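Local atomic coordinates of Abbfa_003403 (Acinetobacter baumannii, PDB entry 4ZXH), a protein that is a four-domain nonribosomal peptide synthetase, probably adenylating an amino acid, loading it onto a phosphopantetheine arm, condensing it and releasing the product. Residues Asn572-Ala577 / Leu592-Pro597; Val534-Asp539 / Pro545-Gly550; Ile200-Ala205 / Ser336-Ala341; Thr280-Arg285 / Lys329-Ala334; Glu799-Val804 / Arg835-Leu840. All blocks are in the same frame, centred on the assembly; numbering follows the deposited sequence. Where two conformers were deposited one is given.

Interaction 1 (Asn572-Ala577 / Leu592-Pro597)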
# COMPACT_ATOMS: atom_id res chain seq x y z
N ASN A 572 -5.26 1.70 45.01
CA ASN A 572 -4.88 3.01 44.48
C ASN A 572 -6.07 3.98 44.37
O ASN A 572 -5.93 5.18 44.63
CB ASN A 572 -4.20 2.89 43.11
CG ASN A 572 -2.79 2.34 43.21
OD1 ASN A 572 -2.19 2.28 44.29
ND2 ASN A 572 -2.23 1.96 42.06
N ILE A 573 -7.23 3.46 43.97
CA ILE A 573 -8.43 4.28 43.93
C ILE A 573 -8.87 4.70 45.34
O ILE A 573 -9.17 5.88 45.57
CB ILE A 573 -9.58 3.54 43.23
CG1 ILE A 573 -9.17 3.17 41.80
CG2 ILE A 573 -10.85 4.39 43.21
CD1 ILE A 573 -10.32 2.60 40.98
N ILE A 574 -8.88 3.75 46.27
CA ILE A 574 -9.29 4.04 47.65
C ILE A 574 -8.49 5.20 48.19
O ILE A 574 -9.05 6.13 48.75
CB ILE A 574 -9.08 2.84 48.61
CG1 ILE A 574 -9.80 1.56 48.14
CG2 ILE A 574 -9.51 3.22 50.01
CD1 ILE A 574 -11.25 1.70 48.04
N GLU A 575 -7.17 5.13 47.99
CA GLU A 575 -6.23 6.07 48.58
C GLU A 575 -6.37 7.49 48.04
O GLU A 575 -6.25 8.47 48.78
CB GLU A 575 -4.80 5.57 48.36
CG GLU A 575 -3.76 6.43 49.07
CD GLU A 575 -2.37 5.80 49.07
OE1 GLU A 575 -2.13 4.88 48.26
OE2 GLU A 575 -1.54 6.22 49.90
N ASP A 576 -6.60 7.60 46.73
CA ASP A 576 -6.75 8.89 46.08
C ASP A 576 -8.12 9.51 46.38
O ASP A 576 -8.24 10.72 46.60
CB ASP A 576 -6.53 8.74 44.57
CG ASP A 576 -6.66 10.06 43.80
OD1 ASP A 576 -5.71 10.88 43.82
OD2 ASP A 576 -7.71 10.26 43.16
N ALA A 577 -9.16 8.67 46.39
CA ALA A 577 -10.54 9.14 46.51
C ALA A 577 -10.93 9.43 47.95
O ALA A 577 -11.88 10.18 48.19
CB ALA A 577 -11.51 8.12 45.89
N LEU A 592 -10.94 -6.85 50.84
CA LEU A 592 -9.77 -5.98 50.84
C LEU A 592 -9.39 -5.62 52.27
O LEU A 592 -10.27 -5.36 53.11
CB LEU A 592 -10.02 -4.71 50.01
N ASN A 593 -8.09 -5.64 52.55
CA ASN A 593 -7.56 -5.11 53.80
C ASN A 593 -7.33 -3.62 53.59
O ASN A 593 -6.30 -3.20 53.04
CB ASN A 593 -6.27 -5.82 54.22
N VAL A 594 -8.32 -2.82 53.99
CA VAL A 594 -8.25 -1.38 53.84
C VAL A 594 -8.66 -0.68 55.12
O VAL A 594 -9.50 -1.18 55.88
CB VAL A 594 -9.13 -0.87 52.66
CG1 VAL A 594 -8.47 -1.19 51.32
CG2 VAL A 594 -10.54 -1.45 52.74
N SER A 595 -8.06 0.47 55.36
CA SER A 595 -8.36 1.25 56.55
C SER A 595 -9.52 2.21 56.26
O SER A 595 -9.39 3.42 56.37
CB SER A 595 -7.11 2.01 57.00
OG SER A 595 -6.11 1.11 57.43
N VAL A 596 -10.65 1.63 55.86
CA VAL A 596 -11.83 2.39 55.48
C VAL A 596 -13.07 1.62 55.90
O VAL A 596 -13.17 0.43 55.63
CB VAL A 596 -11.88 2.66 53.95
CG1 VAL A 596 -13.24 3.18 53.54
CG2 VAL A 596 -10.79 3.62 53.53
N PRO A 597 -14.02 2.28 56.57
CA PRO A 597 -15.26 1.62 57.01
C PRO A 597 -16.01 0.96 55.88
O PRO A 597 -16.04 1.47 54.76
CB PRO A 597 -16.07 2.77 57.61
CG PRO A 597 -15.07 3.74 58.06
CD PRO A 597 -13.96 3.68 57.04
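I574 on helix 567-577 looks across at V594, their CA atoms 8.3 Å apart, where the irregular chain of 592-597 runs past one side of the helix. This is part of a parallel alpha/beta layer in the adenylation region: the helix links strand 557-560 to strand 581-584, and the loop delivers the chain into the next strand, 598-600. An inverse gamma turn bends the chain at S595, with a weak bond of 3.0 Å from V596 N back to V594 O. The bend presents V594 and V596 to the helix together, while S595 points another way.

I574 is the one helix residue that meets them, and it uses both branches of its CB. Its CG1 faces V594 CG1 at 4.4 Å, a loose approach. The other branch, CG2, stands anti to the backbone N (CG1 at chi1 -56°) and turns to V596. I582 of strand 581-584 touches all three side chains from the sheet, so the small apolar cluster has a floor. No hydrogen bond joins the two segments. The closest meeting is methyl against methyl, I574 CG2 to V596 CG2 at 3.8 Å.

Interaction 2 (Val534-Asp539 / Pro545-Gly550)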
# COMPACT_ATOMS: atom_id res chain seq x y z
N VAL A 534 -18.77 7.82 48.38
CA VAL A 534 -19.08 6.46 48.83
C VAL A 534 -18.53 5.42 47.86
O VAL A 534 -18.94 5.37 46.69
CB VAL A 534 -20.59 6.26 48.97
CG1 VAL A 534 -20.92 4.79 49.17
CG2 VAL A 534 -21.10 7.11 50.12
N GLY A 535 -17.59 4.62 48.35
CA GLY A 535 -17.06 3.51 47.58
C GLY A 535 -18.16 2.51 47.29
O GLY A 535 -18.98 2.20 48.16
N LEU A 536 -18.19 2.00 46.07
CA LEU A 536 -19.22 1.05 45.68
C LEU A 536 -18.60 -0.22 45.13
O LEU A 536 -18.06 -0.22 44.02
CB LEU A 536 -20.16 1.66 44.66
CG LEU A 536 -21.35 0.79 44.27
CD1 LEU A 536 -22.12 0.38 45.52
CD2 LEU A 536 -22.23 1.58 43.31
N MET A 537 -18.67 -1.30 45.90
CA MET A 537 -18.06 -2.57 45.53
C MET A 537 -19.12 -3.68 45.50
O MET A 537 -19.29 -4.40 46.48
CB MET A 537 -16.93 -2.93 46.50
CG MET A 537 -15.99 -4.02 46.02
SD MET A 537 -14.76 -4.54 47.25
CE MET A 537 -13.68 -3.12 47.32
N LEU A 538 -19.82 -3.80 44.36
CA LEU A 538 -20.93 -4.76 44.23
C LEU A 538 -20.76 -5.79 43.11
O LEU A 538 -19.98 -5.58 42.18
CB LEU A 538 -22.24 -4.00 43.99
CG LEU A 538 -22.72 -3.05 45.08
CD1 LEU A 538 -24.15 -2.59 44.79
CD2 LEU A 538 -22.63 -3.70 46.46
N ASP A 539 -21.50 -6.89 43.21
CA ASP A 539 -21.69 -7.83 42.10
C ASP A 539 -22.86 -7.37 41.25
O ASP A 539 -23.71 -6.61 41.71
CB ASP A 539 -21.95 -9.25 42.59
CG ASP A 539 -20.67 -10.03 42.84
OD1 ASP A 539 -19.66 -9.74 42.17
OD2 ASP A 539 -20.67 -10.92 43.72
N PRO A 545 -28.43 -0.97 40.23
CA PRO A 545 -29.07 0.32 39.93
C PRO A 545 -29.61 1.00 41.17
O PRO A 545 -29.52 2.22 41.29
CB PRO A 545 -30.21 -0.05 38.98
CG PRO A 545 -29.72 -1.31 38.30
CD PRO A 545 -28.96 -2.05 39.38
N ALA A 546 -30.15 0.21 42.09
CA ALA A 546 -30.70 0.77 43.33
C ALA A 546 -29.61 1.41 44.21
O ALA A 546 -29.85 2.43 44.85
CB ALA A 546 -31.44 -0.31 44.10
N ALA A 547 -28.42 0.83 44.23
CA ALA A 547 -27.32 1.39 45.01
C ALA A 547 -26.93 2.77 44.50
O ALA A 547 -26.74 3.70 45.28
CB ALA A 547 -26.12 0.45 45.01
N ILE A 548 -26.81 2.90 43.17
CA ILE A 548 -26.48 4.18 42.57
C ILE A 548 -27.47 5.24 43.05
O ILE A 548 -27.08 6.29 43.56
CB ILE A 548 -26.54 4.15 41.03
CG1 ILE A 548 -25.71 2.99 40.44
CG2 ILE A 548 -26.14 5.50 40.46
CD1 ILE A 548 -24.28 3.29 40.18
N LEU A 549 -28.76 4.96 42.88
CA LEU A 549 -29.76 5.98 43.15
C LEU A 549 -29.90 6.24 44.64
O LEU A 549 -30.21 7.35 45.04
CB LEU A 549 -31.11 5.57 42.55
CG LEU A 549 -31.14 5.56 41.01
CD1 LEU A 549 -32.41 4.93 40.48
CD2 LEU A 549 -31.01 6.98 40.50
N GLY A 550 -29.65 5.21 45.45
CA GLY A 550 -29.73 5.35 46.90
C GLY A 550 -28.64 6.29 47.37
O GLY A 550 -28.91 7.23 48.14
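L536 and L538 meet A547 and I548 with no aromatic ring, amide or other flat group taking part, so there are no faces or edges to match; the fit is made by methyl groups alone. The contact lies inside a beta-alpha-beta unit of the adenylation region, in which strand 533-537 leads through helix 543-553 to strand 557-560. The helix packs back on the strand it has just left, and the nearest CA atoms, of L536 and A547, are 8.1 Å apart.

L536 sends its CG anti to the backbone N (chi1 -175°), and its two methyls then part company. CD1 goes to A547 CB at 4.0 Å. CD2 reaches I548 CD1 at 4.1 Å, the two side chains crossing at about a right angle. I548 starts off from the backbone pointing away from the strand; its chain folds back at chi2 (-88°) so that CD1 alone returns to the contact. Two residues further on, L538 points to the helix as well, and A547 sits where the two leucines converge.

All four side chains are buried. On the sheet side, L536 has backbone bonds to V559 and packs on L583, so strands flank it. The polar backbone here is served too: Y669 OH bonds both L536 O and L538 N. On the helix, A546 and L549 pack against helix 509-525. The shortest methyl approach across the contact is L538 CD1 to A547 CB, 3.6 Å.

Interaction 3 (Ile200-Ala205 / Ser336-Ala341)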
# COMPACT_ATOMS: atom_id res chain seq x y z
N ILE A 200 25.63 13.67 -8.57
CA ILE A 200 25.88 13.80 -7.15
C ILE A 200 24.93 14.82 -6.53
O ILE A 200 24.39 14.59 -5.44
CB ILE A 200 27.33 14.20 -6.89
CG1 ILE A 200 28.27 13.12 -7.41
CG2 ILE A 200 27.57 14.46 -5.41
CD1 ILE A 200 29.67 13.61 -7.67
N PHE A 201 24.73 15.94 -7.23
CA PHE A 201 23.83 16.99 -6.75
C PHE A 201 22.46 16.43 -6.38
O PHE A 201 21.96 16.68 -5.28
CB PHE A 201 23.67 18.09 -7.80
CG PHE A 201 22.63 19.12 -7.45
CD1 PHE A 201 22.99 20.30 -6.82
CD2 PHE A 201 21.29 18.92 -7.75
CE1 PHE A 201 22.04 21.26 -6.49
CE2 PHE A 201 20.32 19.87 -7.42
CZ PHE A 201 20.70 21.05 -6.80
N TRP A 202 21.86 15.70 -7.32
CA TRP A 202 20.52 15.15 -7.11
C TRP A 202 20.52 14.08 -6.03
O TRP A 202 19.58 13.97 -5.24
CB TRP A 202 19.98 14.56 -8.41
CG TRP A 202 19.63 15.58 -9.42
CD1 TRP A 202 20.19 15.75 -10.64
CD2 TRP A 202 18.63 16.60 -9.29
NE1 TRP A 202 19.60 16.81 -11.30
CE2 TRP A 202 18.64 17.35 -10.49
CE3 TRP A 202 17.72 16.95 -8.29
CZ2 TRP A 202 17.78 18.42 -10.70
CZ3 TRP A 202 16.87 18.01 -8.51
CH2 TRP A 202 16.91 18.73 -9.70
N LYS A 203 21.58 13.28 -6.01
CA LYS A 203 21.70 12.21 -5.04
C LYS A 203 21.66 12.83 -3.64
O LYS A 203 21.04 12.28 -2.73
CB LYS A 203 22.97 11.40 -5.28
CG LYS A 203 22.92 9.95 -4.84
CD LYS A 203 24.29 9.29 -4.94
CE LYS A 203 24.58 8.72 -6.33
NZ LYS A 203 23.78 7.48 -6.62
N ASN A 204 22.29 14.00 -3.47
CA ASN A 204 22.28 14.66 -2.16
C ASN A 204 21.00 15.46 -1.90
O ASN A 204 20.48 15.50 -0.78
CB ASN A 204 23.50 15.58 -2.02
CG ASN A 204 24.80 14.79 -1.88
OD1 ASN A 204 24.80 13.64 -1.42
ND2 ASN A 204 25.92 15.40 -2.29
N ALA A 205 20.47 16.08 -2.94
CA ALA A 205 19.25 16.86 -2.82
C ALA A 205 18.07 15.99 -2.38
O ALA A 205 17.18 16.46 -1.67
CB ALA A 205 18.94 17.56 -4.15
N SER A 336 14.70 9.56 -14.90
CA SER A 336 14.86 8.11 -14.77
C SER A 336 16.25 7.78 -14.27
O SER A 336 16.44 6.85 -13.50
CB SER A 336 14.60 7.40 -16.11
OG SER A 336 15.58 7.74 -17.07
N ARG A 337 17.23 8.55 -14.69
CA ARG A 337 18.59 8.32 -14.22
C ARG A 337 18.72 8.73 -12.76
O ARG A 337 19.50 8.15 -12.02
CB ARG A 337 19.60 9.06 -15.10
CG ARG A 337 21.06 8.79 -14.73
CD ARG A 337 21.40 7.33 -14.95
NE ARG A 337 22.81 7.04 -14.74
CZ ARG A 337 23.34 6.64 -13.58
NH1 ARG A 337 22.57 6.49 -12.51
NH2 ARG A 337 24.64 6.40 -13.50
N VAL A 338 17.96 9.74 -12.34
CA VAL A 338 17.99 10.15 -10.93
C VAL A 338 17.37 9.07 -10.04
O VAL A 338 17.89 8.77 -8.96
CB VAL A 338 17.26 11.48 -10.68
CG1 VAL A 338 17.17 11.78 -9.19
CG2 VAL A 338 17.97 12.61 -11.40
N VAL A 339 16.27 8.47 -10.50
CA VAL A 339 15.61 7.45 -9.69
C VAL A 339 16.52 6.24 -9.58
O VAL A 339 16.62 5.62 -8.53
CB VAL A 339 14.26 7.05 -10.25
CG1 VAL A 339 13.81 5.72 -9.67
CG2 VAL A 339 13.24 8.12 -9.94
N GLU A 340 17.21 5.93 -10.67
CA GLU A 340 18.19 4.84 -10.67
C GLU A 340 19.29 5.07 -9.62
O GLU A 340 19.68 4.14 -8.93
CB GLU A 340 18.80 4.68 -12.07
CG GLU A 340 20.02 3.75 -12.17
CD GLU A 340 20.53 3.59 -13.62
OE1 GLU A 340 19.89 4.10 -14.58
OE2 GLU A 340 21.58 2.94 -13.80
N ALA A 341 19.74 6.32 -9.48
CA ALA A 341 20.85 6.64 -8.57
C ALA A 341 20.43 6.71 -7.12
O ALA A 341 21.13 6.23 -6.24
CB ALA A 341 21.50 7.96 -8.98
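Two helical segments approach each other at two points, W202 to V338 with CA atoms 6.8 Å apart and K203 to A341 with CA atoms 6.6 Å apart, in the condensation domain. The close spacing suits the modest size of V338 and A341, which face helix 197-205 from helix 335-342.

W202 and V338 make the apolar half. V338 CG2 lies over a face of the indole, 4.2 Å from the centroid of the five-membered ring and 27° off its normal, a CH-pi contact. The other methyl, V338 CG1, rests against W202 CB at 4.0 Å, so both methyls lie on one side of the indole plane. F201 CD2 covers the opposite face. The indole's rotation is further fixed by W202 NE1, which bonds H330 O.

K203 makes the polar half. Its chain is bent at chi3 and chi4 (-86° and -72°), which curls the ammonium group to A341 O; the bond from K203 NZ is 3.0 Å long. The nitrogen stands well above the carbonyl plane and not on a lone pair. A341 is one residue from the C-terminal end of helix 335-342, whose partial negative charge would probably favour the ammonium group. R337 is close by but has its own acidic partner, D194.

Around the contact, L199 from the same helix as W202 packs on R337 and A341, and S327 of helix 313-329 touches W202. On helix 335-342, S336 and V339 touch the bound 4'-phosphopantetheine, so this helix packs on helix 197-205 while also lining the pocket.

Interaction 4 (Thr280-Arg285 / Lys329-Ala334)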
# COMPACT_ATOMS: atom_id res chain seq x y z
N THR A 280 8.80 19.28 -11.08
CA THR A 280 8.60 20.35 -12.08
C THR A 280 9.28 20.08 -13.42
O THR A 280 10.48 20.30 -13.56
CB THR A 280 9.16 21.70 -11.61
OG1 THR A 280 8.72 21.99 -10.28
CG2 THR A 280 8.66 22.79 -12.55
N PRO A 281 8.52 19.63 -14.41
CA PRO A 281 8.95 19.55 -15.80
C PRO A 281 9.70 20.77 -16.31
O PRO A 281 9.27 21.90 -16.05
CB PRO A 281 7.62 19.42 -16.54
CG PRO A 281 6.80 18.59 -15.61
CD PRO A 281 7.21 18.99 -14.20
N VAL A 282 10.80 20.54 -17.03
CA VAL A 282 11.47 21.61 -17.75
C VAL A 282 11.42 21.32 -19.25
O VAL A 282 11.41 20.16 -19.66
CB VAL A 282 12.92 21.78 -17.29
CG1 VAL A 282 12.96 22.06 -15.81
CG2 VAL A 282 13.75 20.55 -17.63
N ALA A 283 11.37 22.39 -20.04
CA ALA A 283 11.25 22.30 -21.49
C ALA A 283 12.34 21.43 -22.11
O ALA A 283 12.07 20.65 -23.03
CB ALA A 283 11.28 23.70 -22.11
N GLY A 284 13.56 21.58 -21.62
CA GLY A 284 14.66 20.73 -22.03
C GLY A 284 15.37 21.03 -23.35
O GLY A 284 16.13 20.17 -23.84
N ARG A 285 15.16 22.21 -23.92
CA ARG A 285 15.80 22.52 -25.21
C ARG A 285 16.79 23.67 -25.06
O ARG A 285 16.55 24.79 -25.53
CB ARG A 285 14.76 22.85 -26.28
CG ARG A 285 13.61 21.87 -26.34
CD ARG A 285 12.43 22.46 -27.08
NE ARG A 285 11.34 21.50 -27.23
CZ ARG A 285 11.01 20.94 -28.40
NH1 ARG A 285 11.68 21.27 -29.50
NH2 ARG A 285 9.98 20.09 -28.47
N LYS A 329 20.64 24.25 -12.99
CA LYS A 329 22.01 23.97 -13.46
C LYS A 329 22.18 22.49 -13.84
O LYS A 329 22.85 22.16 -14.81
CB LYS A 329 23.05 24.35 -12.39
CG LYS A 329 23.24 25.85 -12.12
CD LYS A 329 24.38 26.08 -11.10
CE LYS A 329 24.63 27.55 -10.78
NZ LYS A 329 25.74 27.72 -9.78
N HIS A 330 21.57 21.60 -13.07
CA HIS A 330 21.80 20.18 -13.25
C HIS A 330 20.60 19.48 -13.87
O HIS A 330 20.32 18.32 -13.57
CB HIS A 330 22.12 19.55 -11.90
CG HIS A 330 23.22 20.25 -11.17
ND1 HIS A 330 24.55 20.12 -11.51
CD2 HIS A 330 23.17 21.12 -10.13
CE1 HIS A 330 25.28 20.87 -10.70
NE2 HIS A 330 24.47 21.48 -9.85
N GLN A 331 19.90 20.18 -14.76
CA GLN A 331 18.67 19.65 -15.32
C GLN A 331 18.93 18.68 -16.46
O GLN A 331 18.01 18.03 -16.95
CB GLN A 331 17.79 20.78 -15.83
CG GLN A 331 18.18 21.26 -17.20
CD GLN A 331 17.45 22.51 -17.61
OE1 GLN A 331 17.53 23.54 -16.94
NE2 GLN A 331 16.68 22.41 -18.70
N LYS A 332 20.19 18.56 -16.88
CA LYS A 332 20.53 17.67 -17.98
C LYS A 332 20.28 16.20 -17.62
O LYS A 332 19.95 15.39 -18.49
CB LYS A 332 21.98 17.89 -18.45
CG LYS A 332 23.10 17.77 -17.39
CD LYS A 332 24.40 18.38 -17.94
CE LYS A 332 25.62 18.21 -17.03
NZ LYS A 332 26.14 16.82 -16.97
N ILE A 333 20.43 15.86 -16.34
CA ILE A 333 20.20 14.51 -15.86
C ILE A 333 18.73 14.12 -15.93
O ILE A 333 17.87 14.80 -15.35
CB ILE A 333 20.69 14.34 -14.40
CG1 ILE A 333 22.18 14.63 -14.29
CG2 ILE A 333 20.42 12.94 -13.91
CD1 ILE A 333 23.01 13.90 -15.33
N ALA A 334 18.44 13.02 -16.63
CA ALA A 334 17.06 12.57 -16.82
C ALA A 334 16.49 12.04 -15.52
O ALA A 334 17.23 11.46 -14.71
CB ALA A 334 16.98 11.51 -17.88
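Q331, whose side chain meets V282 across the contact, has its carbonyl oxygen bonded by N299 ND2, and the same nitrogen also bonds I333 O. N299 exchanges a backbone hydrogen bond with V282 as well. One asparagine thus ties together two loops of the condensation domain that share no hydrogen bond of their own.

The loops meet through side chains. V282 and Q331 face each other with their CA atoms 7.8 Å apart. Q331 puts its CG between the backbone N and the carbonyl carbon (chi1 82°) and then runs out extended, carrying its amide to the isopropyl group of V282. There Q331 CD comes within 4.2 Å of V282 CG2. The amide may well be modelled turned over, so which of its two ends is nitrogen stays doubtful. G284, with a positive phi of 81°, lies next to the same amide and presents only backbone to it.

Residues 330-333 form a type I beta turn, and A334 stands at the N-cap of helix 335-342. P281 touches the 4'-phosphopantetheine.

Chemically this is a surface contact of an amide end against an apolar side chain, with no polar partnership between the segments. It is van der Waals packing, which gives no directional bond between the loops, while N299 bonds to both.

Interaction 5 (Glu799-Val804 / Arg835-Leu840)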
# COMPACT_ATOMS: atom_id res chain seq x y z
N GLU A 799 -1.63 23.06 17.19
CA GLU A 799 -0.81 23.17 18.39
C GLU A 799 -0.74 24.60 18.96
O GLU A 799 -0.27 24.80 20.08
CB GLU A 799 0.60 22.65 18.08
CG GLU A 799 0.60 21.22 17.52
CD GLU A 799 1.97 20.78 17.00
OE1 GLU A 799 2.91 21.60 17.00
OE2 GLU A 799 2.09 19.61 16.57
N GLN A 800 -1.21 25.59 18.20
CA GLN A 800 -1.33 26.96 18.72
C GLN A 800 -2.76 27.26 19.14
O GLN A 800 -3.07 28.39 19.52
CB GLN A 800 -0.86 27.98 17.68
CG GLN A 800 0.64 28.17 17.65
CD GLN A 800 1.39 26.87 17.41
OE1 GLN A 800 1.43 26.36 16.28
NE2 GLN A 800 1.97 26.32 18.47
N GLN A 801 -3.62 26.25 19.07
CA GLN A 801 -5.04 26.34 19.42
C GLN A 801 -5.82 27.31 18.51
O GLN A 801 -6.66 28.07 18.98
CB GLN A 801 -5.21 26.75 20.89
CG GLN A 801 -4.95 25.62 21.89
CD GLN A 801 -3.48 25.30 22.06
OE1 GLN A 801 -2.66 26.19 22.32
NE2 GLN A 801 -3.12 24.03 21.87
N ARG A 802 -5.52 27.27 17.22
CA ARG A 802 -6.33 27.96 16.21
C ARG A 802 -7.22 26.95 15.47
O ARG A 802 -6.87 25.78 15.37
CB ARG A 802 -5.44 28.68 15.21
CG ARG A 802 -4.66 29.85 15.78
CD ARG A 802 -3.69 30.39 14.73
NE ARG A 802 -2.80 29.33 14.25
CZ ARG A 802 -1.75 29.52 13.47
NH1 ARG A 802 -1.42 30.74 13.06
NH2 ARG A 802 -1.01 28.48 13.10
N LEU A 803 -8.35 27.41 14.96
CA LEU A 803 -9.26 26.56 14.19
C LEU A 803 -8.66 26.14 12.85
O LEU A 803 -8.38 26.98 11.99
CB LEU A 803 -10.58 27.29 13.96
CG LEU A 803 -11.40 27.61 15.20
CD1 LEU A 803 -12.41 28.68 14.88
CD2 LEU A 803 -12.09 26.36 15.71
N VAL A 804 -8.48 24.83 12.65
CA VAL A 804 -7.80 24.33 11.46
C VAL A 804 -8.63 24.54 10.18
O VAL A 804 -9.85 24.68 10.24
CB VAL A 804 -7.45 22.83 11.59
CG1 VAL A 804 -6.55 22.62 12.79
CG2 VAL A 804 -8.71 22.00 11.70
N ARG A 835 -9.86 24.54 30.10
CA ARG A 835 -9.51 25.95 29.92
C ARG A 835 -10.52 26.65 29.04
O ARG A 835 -11.22 26.00 28.25
CB ARG A 835 -8.13 26.10 29.26
CG ARG A 835 -7.00 25.34 29.89
CD ARG A 835 -5.87 25.16 28.92
NE ARG A 835 -5.11 26.38 28.76
CZ ARG A 835 -4.22 26.58 27.78
NH1 ARG A 835 -4.00 25.63 26.88
NH2 ARG A 835 -3.57 27.74 27.71
N THR A 836 -10.57 27.97 29.15
CA THR A 836 -11.09 28.77 28.05
C THR A 836 -9.90 29.18 27.20
O THR A 836 -8.77 29.24 27.69
CB THR A 836 -11.81 30.01 28.52
OG1 THR A 836 -10.84 30.97 28.94
CG2 THR A 836 -12.74 29.66 29.66
N LEU A 837 -10.14 29.45 25.92
CA LEU A 837 -9.05 29.81 25.04
C LEU A 837 -9.27 31.20 24.44
O LEU A 837 -10.39 31.56 24.09
CB LEU A 837 -8.90 28.76 23.95
CG LEU A 837 -8.52 27.37 24.45
CD1 LEU A 837 -8.59 26.34 23.31
CD2 LEU A 837 -7.13 27.40 25.06
N PRO A 838 -8.19 31.99 24.34
CA PRO A 838 -8.27 33.35 23.77
C PRO A 838 -8.74 33.34 22.33
O PRO A 838 -9.42 34.26 21.89
CB PRO A 838 -6.83 33.86 23.87
CG PRO A 838 -6.24 33.07 25.00
CD PRO A 838 -6.85 31.70 24.87
N SER A 839 -8.39 32.28 21.61
CA SER A 839 -8.75 32.14 20.21
C SER A 839 -10.20 31.69 20.02
O SER A 839 -10.66 31.53 18.89
CB SER A 839 -7.80 31.13 19.55
OG SER A 839 -7.49 30.11 20.49
N LEU A 840 -10.90 31.46 21.13
CA LEU A 840 -12.32 31.11 21.12
C LEU A 840 -13.03 31.80 22.28
O LEU A 840 -13.62 31.14 23.14
CB LEU A 840 -12.51 29.59 21.20
CG LEU A 840 -12.30 28.76 19.93
CD1 LEU A 840 -12.52 27.27 20.22
CD2 LEU A 840 -13.21 29.22 18.81
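One hydrogen bond joins these segments: S839 OG gives its proton to Q801 O, 2.7 Å away. Both belong to connecting loops of an antiparallel sheet, residues 799-804 in the loop between the antiparallel strands 792-797 and 809-816, and residues 835-840 on the way from strand 834-835 to strand 846-855. The C=O...OG angle is 155° and the hydroxyl is tilted 23° from the carbonyl plane, a fairly straight approach. S839 sits in a type I beta turn from L837 to L840, closed by L840 N to L837 O at 3.0 Å, and the turn brings its hydroxyl up to the other loop.

Among the apolar contacts, Q801 contributes the aliphatic part of its chain. Its CG stands anti to the carbonyl carbon (chi1 -76°) and meets L837 CD1 at 4.0 Å, the two side chains crossing nearly at right angles; the bend at chi2 only turns the amide end. W813 of strand 809-816 packs on both. In the second apolar pair L803, which also touches Y462, meets L840, which also touches Y795: L803 CD1 lies 4.0 Å from L840 CD2.

How the interactions relate
The five contacts fall into three groups. Interactions 3 and 4 are neighbours in the condensation domain, centres 13 Å apart, with interaction 4 nested in the loop that interaction 3 closes. They touch directly: H330 stacks on F201, and I333 CG2 packs on V338 CG2 at 3.5 Å. Both border the 4'-phosphopantetheine, about 8 Å from the side chain of V338 and about 10 Å from that of V282. Interactions 1 and 2 both pack about the same four-stranded parallel sheet (strands 557-560, 533-537, 581-584 and 598-600), their centres 16 Å apart without touching. Interaction 5 stands alone, its centre 39 Å from interaction 1 and 43 Å from interaction 3.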